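Local coordinates for protein putative N-acetylmuramoyl-L-alanine amidase (Neisseria meningitidis MC58, PDB 3CZX) that probably hydrolyses, as a zinc-dependent amidase, the bond between N-acetylmuramoyl residues and L-amino acids in cell-wall glycopeptides, at residues A[76-81]-A[141-146]; A[29-34]-A[54-59]; A[101-106]-A[119-124]. One frame throughout, in Å; residues are numbered along the deposited sequence.

Contact 1. Residues A[76-81]-A[141-146]; sequences EFHTNA and GIVFEP. With ZN (zinc ion), chain E.
Two parallel strands in the middle of the mixed sheet of this Amidase_3-type fold pair here, and the first leads into the zinc site. Glu76 pairs with Val143 and Phe77 with Phe144, with three backbone hydrogen bonds: Glu76 N to Ile142 O (2.8 Å), Phe144 N to Glu76 O, and His78 N to Phe144 O. On the face carrying Glu76 and Val143, Glu76 sends CG anti to its backbone N (chi1 -173°) and extends, so that its OE1 accepts the N-H of His78 NE2 at 2.8 Å through the anti lone pair, nearly in the imidazole plane. His78 has CG anti to its carbonyl carbon (chi1 -77°); this bond and the zinc on ND1 together fix the ring's rotation, and the carboxylate would probably make ND1 a better donor to the metal. Arg133 forms a salt bridge to Glu76 OE1, and Thr9 hydrogen-bonds OE2. Val143 CG1 lies 3.8 Å from His78 CD2. On the other face Phe77, CG anti to its carbonyl carbon (chi1 -63°), and Phe144, CG anti to its backbone N, lie side by side, and Phe77 CE1 meets the Phe144 ring edge at CD2, 3.9 Å away. Beyond the ladder, Glu145 reaches past His78 CB, its OE1 3.1 Å from Asn80 CA. His78 ND1 binds the zinc at 2.2 Å; His12, Glu26 and two waters complete the site, and one water donates to Thr79 O.

Contact 2. Residues A[29-34]-A[54-59]; sequences LAQDMR and TGKGNM
Polar side chains of helix 26-45 hold the loop that leads from strand 49-51 to helix 61-69, largely by its backbone carbonyls. Gln31 and Arg34, one helical turn apart, both point toward the loop, each with CG anti to its backbone N.

Of the hydrogen bonds made by the carboxamide, the extended Gln31 uses both ends. Gln31 NE2 donates to Thr54 O at 2.9 Å, almost perfectly straight (177°), in the amide plane and on a lone pair of the carbonyl. Gln31 OE1 in turn accepts from Lys56 NZ at 2.8 Å, also on a lone pair. Held at both ends, the amide has its flip settled. Lys56 begins by heading away from the helix, but a bend at chi2 (-59°) folds its chain back, and Lys56 CD comes 3.4 Å from Gln31 OE1.

The hydrogen bonds of the guanidinium centre on Gly55 O. Arg34 bends at chi2 and chi3 and grips Gly55 O end-on with two nitrogens, Arg34 NH2 at 2.8 Å and Arg34 NH1 at 3.0 Å, both with the oxygen in the guanidinium plane. The NH2 donor lies in the carbonyl plane, whereas NH1 stands above it. A weak bond runs from Arg34 NH1 to Lys56 O at 3.3 Å, so one flat group spans two successive carbonyls.

Salt bridges complete the anchoring, Arg34 NE with Asp52 OD1 and Lys56 NZ with Asp28 OD1. Lys56 NZ also donates to Thr160 O of the second subunit, whose Trp163 packs on Gln31, so the contact borders the dimer interface. Farther round helix 26-45, Met33, a selenomethionine, packs against Phe77 of strand 73-77 and against helix 152-177 of the same chain, while Arg34 lies on strand 6-10, placing the helix between sheet, loop and that helix.

Contact 3. Residues A[101-106]-A[119-124]; sequences WCQVLG and GEDGFK
Glu120 O is gripped by two donors, Phe123 N from within its own type I' turn at 3.1 Å and Gln103 NE2 from helix 99-113 at 2.9 Å. The side-chain bond is nearly straight (171°) and lies in the Gln103 amide plane, yet it approaches from above the carbonyl plane. Gln103 gets there with CG anti to its carbonyl carbon and an extended chain, its CG passing 3.4 Å from Asp121 O. That oxygen is buried with no hydrogen-bond partner, apart from a CA-H...O contact from Gln103. A weak bond joins Gln103 NE2 to Glu120 OE2, with the amide and carboxylate planes 72° apart; Lys99 forms a salt bridge to the other oxygen, OE1. Gly122, at phi 103°, has backbone angles at which a CB would jam against Asp121 O, and it lies beside Gly106 of the helix. Deeper in, Cys102 SG stands in the plane of the Phe123 ring, at its edge, 3.8 Å from CD1, a sulfur-aromatic contact. One water donates to both Cys102 O and Gly122 O. Together these contacts seat helix 99-113 on outermost strand 123-125 within a beta-alpha-beta unit: Cys102 also packs on strands 91-94 and 142-145, while Leu105 reaches helix 152-177.

Overall arrangement
Contact 2 closes first along the chain; contact 1 then opens, and contact 3 is nested inside the loop that contact 1 closes. Contact 1 lies near the middle of the sheet, its centre about 11 Å from those of contacts 2 and 3, which sit on opposite sides of the chain's centre with their own centres about 21 Å apart. Helix 26-45 of contact 2 packs through Met33 on Phe77 and Pro146, and helix 99-113 of contact 3 through Cys102 and Leu105 on Ile142 and Phe144. These helices thus cover neighbouring parts of the face carrying Phe77 and Phe144, while the Glu76 and Val143 face of strand 73-77, which leads into zinc ligand His78, carries the bond to that histidine. Contact 2 also borders the second subunit.

Contact 1. Residues A[76-81]-A[141-146]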
loop_
_atom_site.group_PDB
_atom_site.type_symbol
_atom_site.label_atom_id
_atom_site.label_comp_id
_atom_site.label_asym_id
_atom_site.label_seq_id
_atom_site.Cartn_x
_atom_site.Cartn_y
_atom_site.Cartn_z
ATOM N N GLU A 76 -13.345 -5.019 9.967
ATOM C CA GLU A 76 -12.510 -5.968 9.244
ATOM C C GLU A 76 -12.728 -5.844 7.744
ATOM O O GLU A 76 -13.852 -5.988 7.236
ATOM C CB GLU A 76 -12.767 -7.417 9.686
ATOM C CG GLU A 76 -11.771 -8.339 9.048
ATOM C CD GLU A 76 -11.714 -9.662 9.679
ATOM O OE1 GLU A 76 -12.441 -10.555 9.185
ATOM O OE2 GLU A 76 -10.937 -9.802 10.648
ATOM N N PHE A 77 -11.652 -5.576 7.018
ATOM C CA PHE A 77 -11.729 -5.322 5.603
ATOM C C PHE A 77 -11.706 -6.639 4.815
ATOM O O PHE A 77 -10.879 -7.518 5.066
ATOM C CB PHE A 77 -10.587 -4.394 5.135
ATOM C CG PHE A 77 -10.630 -3.021 5.753
ATOM C CD1 PHE A 77 -11.385 -2.001 5.205
ATOM C CD2 PHE A 77 -9.901 -2.761 6.881
ATOM C CE1 PHE A 77 -11.387 -0.732 5.801
ATOM C CE2 PHE A 77 -9.914 -1.490 7.509
ATOM C CZ PHE A 77 -10.665 -0.504 6.962
ATOM N N HIS A 78 -12.649 -6.731 3.908
ATOM C CA HIS A 78 -12.819 -7.856 2.986
ATOM C C HIS A 78 -13.140 -7.321 1.605
ATOM O O HIS A 78 -13.372 -6.121 1.443
ATOM C CB HIS A 78 -14.010 -8.701 3.411
ATOM C CG HIS A 78 -13.743 -9.584 4.580
ATOM N ND1 HIS A 78 -13.522 -10.941 4.445
ATOM C CD2 HIS A 78 -13.620 -9.310 5.900
ATOM C CE1 HIS A 78 -13.240 -11.455 5.631
ATOM N NE2 HIS A 78 -13.309 -10.492 6.531
ATOM N N THR A 79 -13.110 -8.209 0.597
ATOM C CA THR A 79 -13.704 -7.921 -0.699
ATOM C C THR A 79 -14.868 -8.882 -0.937
ATOM O O THR A 79 -14.797 -10.073 -0.525
ATOM C CB THR A 79 -12.714 -8.055 -1.886
ATOM O OG1 THR A 79 -12.218 -9.390 -1.946
ATOM C CG2 THR A 79 -11.542 -7.172 -1.705
ATOM N N ASN A 80 -15.908 -8.375 -1.590
ATOM C CA ASN A 80 -17.013 -9.196 -2.032
ATOM C C ASN A 80 -16.582 -9.989 -3.264
ATOM O O ASN A 80 -15.506 -9.770 -3.804
ATOM C CB ASN A 80 -18.264 -8.355 -2.275
ATOM C CG ASN A 80 -19.524 -9.056 -1.809
ATOM O OD1 ASN A 80 -19.638 -10.294 -1.918
ATOM N ND2 ASN A 80 -20.474 -8.280 -1.278
ATOM N N ALA A 81 -17.379 -10.973 -3.650
ATOM C CA ALA A 81 -17.094 -11.784 -4.815
ATOM C C ALA A 81 -18.397 -12.447 -5.270
ATOM O O ALA A 81 -19.204 -12.845 -4.437
ATOM C CB ALA A 81 -16.071 -12.854 -4.482
ATOM N N GLY A 141 -18.582 -6.393 15.488
ATOM C CA GLY A 141 -17.642 -5.824 14.532
ATOM C C GLY A 141 -18.371 -5.564 13.222
ATOM O O GLY A 141 -19.496 -6.036 13.011
ATOM N N ILE A 142 -17.684 -4.882 12.317
ATOM C CA ILE A 142 -18.230 -4.541 10.981
ATOM C C ILE A 142 -17.384 -5.253 9.933
ATOM O O ILE A 142 -16.168 -5.049 9.894
ATOM C CB ILE A 142 -18.122 -3.027 10.754
ATOM C CG1 ILE A 142 -18.928 -2.253 11.817
ATOM C CG2 ILE A 142 -18.581 -2.616 9.318
ATOM C CD1 ILE A 142 -18.668 -0.768 11.779
ATOM N N VAL A 143 -18.012 -6.111 9.141
ATOM C CA VAL A 143 -17.345 -6.749 8.003
ATOM C C VAL A 143 -17.598 -5.848 6.819
ATOM O O VAL A 143 -18.710 -5.801 6.288
ATOM C CB VAL A 143 -17.884 -8.182 7.766
ATOM C CG1 VAL A 143 -17.352 -8.788 6.438
ATOM C CG2 VAL A 143 -17.549 -9.050 8.956
ATOM N N PHE A 144 -16.555 -5.106 6.414
ATOM C CA PHE A 144 -16.688 -4.098 5.352
ATOM C C PHE A 144 -16.190 -4.644 4.031
ATOM O O PHE A 144 -15.027 -5.043 3.939
ATOM C CB PHE A 144 -15.920 -2.816 5.759
ATOM C CG PHE A 144 -16.159 -1.615 4.880
ATOM C CD1 PHE A 144 -17.354 -1.410 4.237
ATOM C CD2 PHE A 144 -15.171 -0.647 4.745
ATOM C CE1 PHE A 144 -17.568 -0.268 3.456
ATOM C CE2 PHE A 144 -15.388 0.460 3.983
ATOM C CZ PHE A 144 -16.564 0.658 3.331
ATOM N N GLU A 145 -17.075 -4.635 3.038
ATOM C CA GLU A 145 -16.788 -5.097 1.687
ATOM C C GLU A 145 -17.035 -3.970 0.710
ATOM O O GLU A 145 -18.080 -3.865 0.084
ATOM C CB GLU A 145 -17.651 -6.308 1.357
ATOM C CG GLU A 145 -17.424 -7.455 2.306
ATOM C CD GLU A 145 -18.171 -8.683 1.888
ATOM O OE1 GLU A 145 -17.710 -9.399 0.989
ATOM O OE2 GLU A 145 -19.231 -8.920 2.456
ATOM N N PRO A 146 -16.044 -3.108 0.551
ATOM C CA PRO A 146 -16.256 -1.957 -0.333
ATOM C C PRO A 146 -16.484 -2.276 -1.815
ATOM O O PRO A 146 -17.100 -1.459 -2.491
ATOM C CB PRO A 146 -14.984 -1.133 -0.160
ATOM C CG PRO A 146 -14.237 -1.700 0.899
ATOM C CD PRO A 146 -14.755 -3.067 1.244
HETATM ZN ZN ZN E . -13.593 -12.309 2.733
HETATM O O HOH W 1 -15.524 -11.579 1.951
HETATM O O HOH W 2 -19.659 -5.465 -1.530
HETATM O O HOH W 3 -14.986 -13.955 3.521
#

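Contact 2. Residues A[29-34]-A[54-59]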
loop_
_atom_site.group_PDB
_atom_site.type_symbol
_atom_site.label_atom_id
_atom_site.label_comp_id
_atom_site.label_asym_id
_atom_site.label_seq_id
_atom_site.Cartn_x
_atom_site.Cartn_y
_atom_site.Cartn_z
ATOM N N LEU A 29 -5.353 -7.254 -0.739
ATOM C CA LEU A 29 -6.150 -6.011 -0.804
ATOM C C LEU A 29 -6.623 -5.605 0.603
ATOM O O LEU A 29 -6.642 -4.390 0.956
ATOM C CB LEU A 29 -7.338 -6.162 -1.771
ATOM C CG LEU A 29 -6.987 -6.481 -3.232
ATOM C CD1 LEU A 29 -8.222 -6.937 -4.083
ATOM C CD2 LEU A 29 -6.299 -5.290 -3.855
ATOM N N ALA A 30 -6.995 -6.592 1.419
ATOM C CA ALA A 30 -7.464 -6.335 2.775
ATOM C C ALA A 30 -6.318 -5.813 3.669
ATOM O O ALA A 30 -6.516 -4.874 4.464
ATOM C CB ALA A 30 -8.120 -7.601 3.356
ATOM N N GLN A 31 -5.131 -6.409 3.561
ATOM C CA GLN A 31 -3.925 -5.926 4.213
ATOM C C GLN A 31 -3.684 -4.452 3.842
ATOM O O GLN A 31 -3.432 -3.641 4.724
ATOM C CB GLN A 31 -2.725 -6.806 3.817
ATOM C CG GLN A 31 -1.384 -6.272 4.192
ATOM C CD GLN A 31 -0.257 -7.169 3.751
ATOM O OE1 GLN A 31 -0.367 -7.821 2.710
ATOM N NE2 GLN A 31 0.819 -7.232 4.547
ATOM N N ASP A 32 -3.773 -4.112 2.563
ATOM C CA ASP A 32 -3.529 -2.732 2.141
ATOM C C ASP A 32 -4.565 -1.822 2.792
ATOM O O ASP A 32 -4.228 -0.744 3.307
ATOM C CB ASP A 32 -3.645 -2.543 0.635
ATOM C CG ASP A 32 -2.387 -2.967 -0.121
ATOM O OD1 ASP A 32 -1.363 -3.240 0.551
ATOM O OD2 ASP A 32 -2.482 -3.035 -1.373
HETATM N N MSE A 33 -5.854 -2.206 2.722
HETATM C CA MSE A 33 -6.881 -1.341 3.306
HETATM C C MSE A 33 -6.648 -1.100 4.782
HETATM O O MSE A 33 -6.717 0.063 5.230
HETATM C CB MSE A 33 -8.282 -1.902 3.068
HETATM C CG MSE A 33 -8.682 -1.848 1.643
HETATM SE SE MSE A 33 -10.534 -2.396 1.258
HETATM C CE MSE A 33 -10.159 -4.225 0.668
ATOM N N ARG A 34 -6.407 -2.160 5.539
ATOM C CA ARG A 34 -6.187 -2.032 6.992
ATOM C C ARG A 34 -4.948 -1.144 7.256
ATOM O O ARG A 34 -4.997 -0.185 8.046
ATOM C CB ARG A 34 -6.080 -3.401 7.671
ATOM C CG ARG A 34 -5.656 -3.330 9.136
ATOM C CD ARG A 34 -4.249 -3.872 9.356
ATOM N NE ARG A 34 -4.257 -5.322 9.408
ATOM C CZ ARG A 34 -3.433 -6.132 8.744
ATOM N NH1 ARG A 34 -3.556 -7.432 8.902
ATOM N NH2 ARG A 34 -2.549 -5.660 7.889
ATOM N N THR A 54 0.596 -5.463 10.618
ATOM C CA THR A 54 0.797 -4.922 9.269
ATOM C C THR A 54 0.951 -6.012 8.195
ATOM O O THR A 54 1.019 -5.694 7.006
ATOM C CB THR A 54 2.003 -3.957 9.230
ATOM O OG1 THR A 54 3.228 -4.655 9.478
ATOM C CG2 THR A 54 1.837 -2.900 10.280
ATOM N N GLY A 55 0.969 -7.270 8.636
ATOM C CA GLY A 55 1.073 -8.426 7.717
ATOM C C GLY A 55 -0.288 -8.854 7.235
ATOM O O GLY A 55 -1.183 -8.030 7.098
ATOM N N LYS A 56 -0.454 -10.139 6.924
ATOM C CA LYS A 56 -1.765 -10.634 6.489
ATOM C C LYS A 56 -2.724 -10.720 7.697
ATOM O O LYS A 56 -2.324 -10.520 8.835
ATOM C CB LYS A 56 -1.649 -11.995 5.798
ATOM C CG LYS A 56 -0.581 -12.080 4.715
ATOM C CD LYS A 56 -0.747 -11.098 3.578
ATOM C CE LYS A 56 0.358 -11.272 2.545
ATOM N NZ LYS A 56 0.344 -10.236 1.522
ATOM N N GLY A 57 -3.992 -10.988 7.447
ATOM C CA GLY A 57 -4.978 -10.953 8.517
ATOM C C GLY A 57 -5.425 -12.322 9.001
ATOM O O GLY A 57 -4.589 -13.219 9.198
ATOM N N ASN A 58 -6.746 -12.453 9.204
ATOM C CA ASN A 58 -7.394 -13.647 9.765
ATOM C C ASN A 58 -6.999 -13.976 11.215
ATOM O O ASN A 58 -6.687 -15.136 11.541
ATOM C CB ASN A 58 -7.155 -14.871 8.884
ATOM C CG ASN A 58 -8.095 -16.012 9.220
ATOM O OD1 ASN A 58 -9.316 -15.814 9.361
ATOM N ND2 ASN A 58 -7.530 -17.214 9.375
HETATM N N MSE A 59 -7.017 -12.955 12.073
HETATM C CA MSE A 59 -6.755 -13.118 13.501
HETATM C C MSE A 59 -7.814 -14.058 14.043
HETATM O O MSE A 59 -8.987 -13.933 13.677
HETATM C CB MSE A 59 -6.825 -11.761 14.220
HETATM C CG MSE A 59 -6.898 -11.821 15.752
HETATM SE SE MSE A 59 -7.026 -10.038 16.598
HETATM C CE MSE A 59 -5.111 -9.601 16.613
#

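Contact 3. Residues A[101-106]-A[119-124]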
loop_
_atom_site.group_PDB
_atom_site.type_symbol
_atom_site.label_atom_id
_atom_site.label_comp_id
_atom_site.label_asym_id
_atom_site.label_seq_id
_atom_site.Cartn_x
_atom_site.Cartn_y
_atom_site.Cartn_z
ATOM N N TRP A 101 -22.492 3.548 11.619
ATOM C CA TRP A 101 -21.089 3.416 11.236
ATOM C C TRP A 101 -20.935 2.799 9.854
ATOM O O TRP A 101 -20.125 3.267 9.060
ATOM C CB TRP A 101 -20.314 2.570 12.230
ATOM C CG TRP A 101 -19.726 3.312 13.314
ATOM C CD1 TRP A 101 -20.035 3.200 14.626
ATOM C CD2 TRP A 101 -18.663 4.274 13.227
ATOM N NE1 TRP A 101 -19.233 4.028 15.375
ATOM C CE2 TRP A 101 -18.378 4.698 14.533
ATOM C CE3 TRP A 101 -17.903 4.788 12.169
ATOM C CZ2 TRP A 101 -17.391 5.658 14.809
ATOM C CZ3 TRP A 101 -16.908 5.752 12.450
ATOM C CH2 TRP A 101 -16.667 6.153 13.759
ATOM N N CYS A 102 -21.720 1.760 9.570
ATOM C CA CYS A 102 -21.704 1.110 8.225
ATOM C C CYS A 102 -22.016 2.117 7.131
ATOM O O CYS A 102 -21.411 2.063 6.039
ATOM C CB CYS A 102 -22.708 -0.052 8.184
ATOM S SG CYS A 102 -22.189 -1.456 9.191
ATOM N N GLN A 103 -22.953 3.009 7.420
ATOM C CA GLN A 103 -23.414 4.004 6.448
ATOM C C GLN A 103 -22.351 5.106 6.259
ATOM O O GLN A 103 -22.100 5.551 5.130
ATOM C CB GLN A 103 -24.772 4.576 6.855
ATOM C CG GLN A 103 -25.873 3.542 6.690
ATOM C CD GLN A 103 -27.214 3.933 7.235
ATOM O OE1 GLN A 103 -27.328 4.801 8.140
ATOM N NE2 GLN A 103 -28.248 3.274 6.722
ATOM N N VAL A 104 -21.701 5.509 7.350
ATOM C CA VAL A 104 -20.592 6.488 7.282
ATOM C C VAL A 104 -19.463 5.931 6.400
ATOM O O VAL A 104 -18.969 6.618 5.502
ATOM C CB VAL A 104 -20.039 6.795 8.693
ATOM C CG1 VAL A 104 -18.730 7.573 8.637
ATOM C CG2 VAL A 104 -21.079 7.551 9.516
ATOM N N LEU A 105 -19.091 4.677 6.644
ATOM C CA LEU A 105 -18.006 4.021 5.869
ATOM C C LEU A 105 -18.406 3.907 4.410
ATOM O O LEU A 105 -17.637 4.209 3.514
ATOM C CB LEU A 105 -17.692 2.629 6.404
ATOM C CG LEU A 105 -17.126 2.637 7.845
ATOM C CD1 LEU A 105 -17.194 1.225 8.425
ATOM C CD2 LEU A 105 -15.687 3.186 7.866
ATOM N N GLY A 106 -19.621 3.416 4.166
ATOM C CA GLY A 106 -20.071 3.164 2.793
ATOM C C GLY A 106 -20.134 4.450 1.969
ATOM O O GLY A 106 -19.675 4.511 0.815
ATOM N N GLY A 119 -27.801 -2.594 0.157
ATOM C CA GLY A 119 -28.484 -2.555 1.447
ATOM C C GLY A 119 -29.040 -1.189 1.734
ATOM O O GLY A 119 -29.442 -0.474 0.823
ATOM N N GLU A 120 -29.081 -0.844 3.019
ATOM C CA GLU A 120 -29.605 0.463 3.434
ATOM C C GLU A 120 -28.446 1.433 3.484
ATOM O O GLU A 120 -27.784 1.543 4.501
ATOM C CB GLU A 120 -30.315 0.390 4.800
ATOM C CG GLU A 120 -31.041 1.694 5.089
ATOM C CD GLU A 120 -31.459 1.870 6.529
ATOM O OE1 GLU A 120 -31.710 0.859 7.225
ATOM O OE2 GLU A 120 -31.527 3.044 6.953
ATOM N N ASP A 121 -28.195 2.105 2.372
ATOM C CA ASP A 121 -27.088 3.057 2.267
ATOM C C ASP A 121 -25.798 2.406 2.747
ATOM O O ASP A 121 -24.983 3.038 3.438
ATOM C CB ASP A 121 -27.395 4.374 3.017
ATOM C CG ASP A 121 -28.609 5.106 2.466
ATOM O OD1 ASP A 121 -28.854 5.025 1.249
ATOM O OD2 ASP A 121 -29.308 5.776 3.256
ATOM N N GLY A 122 -25.620 1.125 2.376
ATOM C CA GLY A 122 -24.398 0.379 2.648
ATOM C C GLY A 122 -24.453 -0.614 3.789
ATOM O O GLY A 122 -23.540 -1.378 3.989
ATOM N N PHE A 123 -25.531 -0.594 4.557
ATOM C CA PHE A 123 -25.668 -1.505 5.709
ATOM C C PHE A 123 -26.487 -2.752 5.386
ATOM O O PHE A 123 -27.566 -2.635 4.810
ATOM C CB PHE A 123 -26.413 -0.790 6.854
ATOM C CG PHE A 123 -26.830 -1.724 7.978
ATOM C CD1 PHE A 123 -25.881 -2.243 8.857
ATOM C CD2 PHE A 123 -28.176 -2.089 8.188
ATOM C CE1 PHE A 123 -26.226 -3.095 9.886
ATOM C CE2 PHE A 123 -28.504 -2.935 9.235
ATOM C CZ PHE A 123 -27.523 -3.458 10.066
ATOM N N LYS A 124 -25.965 -3.911 5.776
ATOM C CA LYS A 124 -26.706 -5.149 5.781
ATOM C C LYS A 124 -26.606 -5.761 7.167
ATOM O O LYS A 124 -25.541 -5.752 7.775
ATOM C CB LYS A 124 -26.151 -6.076 4.719
ATOM C CG LYS A 124 -26.548 -5.534 3.341
ATOM C CD LYS A 124 -26.930 -6.582 2.400
ATOM C CE LYS A 124 -27.181 -5.997 1.007
ATOM N NZ LYS A 124 -26.677 -6.893 -0.087
HETATM O O HOH W 4 -21.137 0.257 3.798
#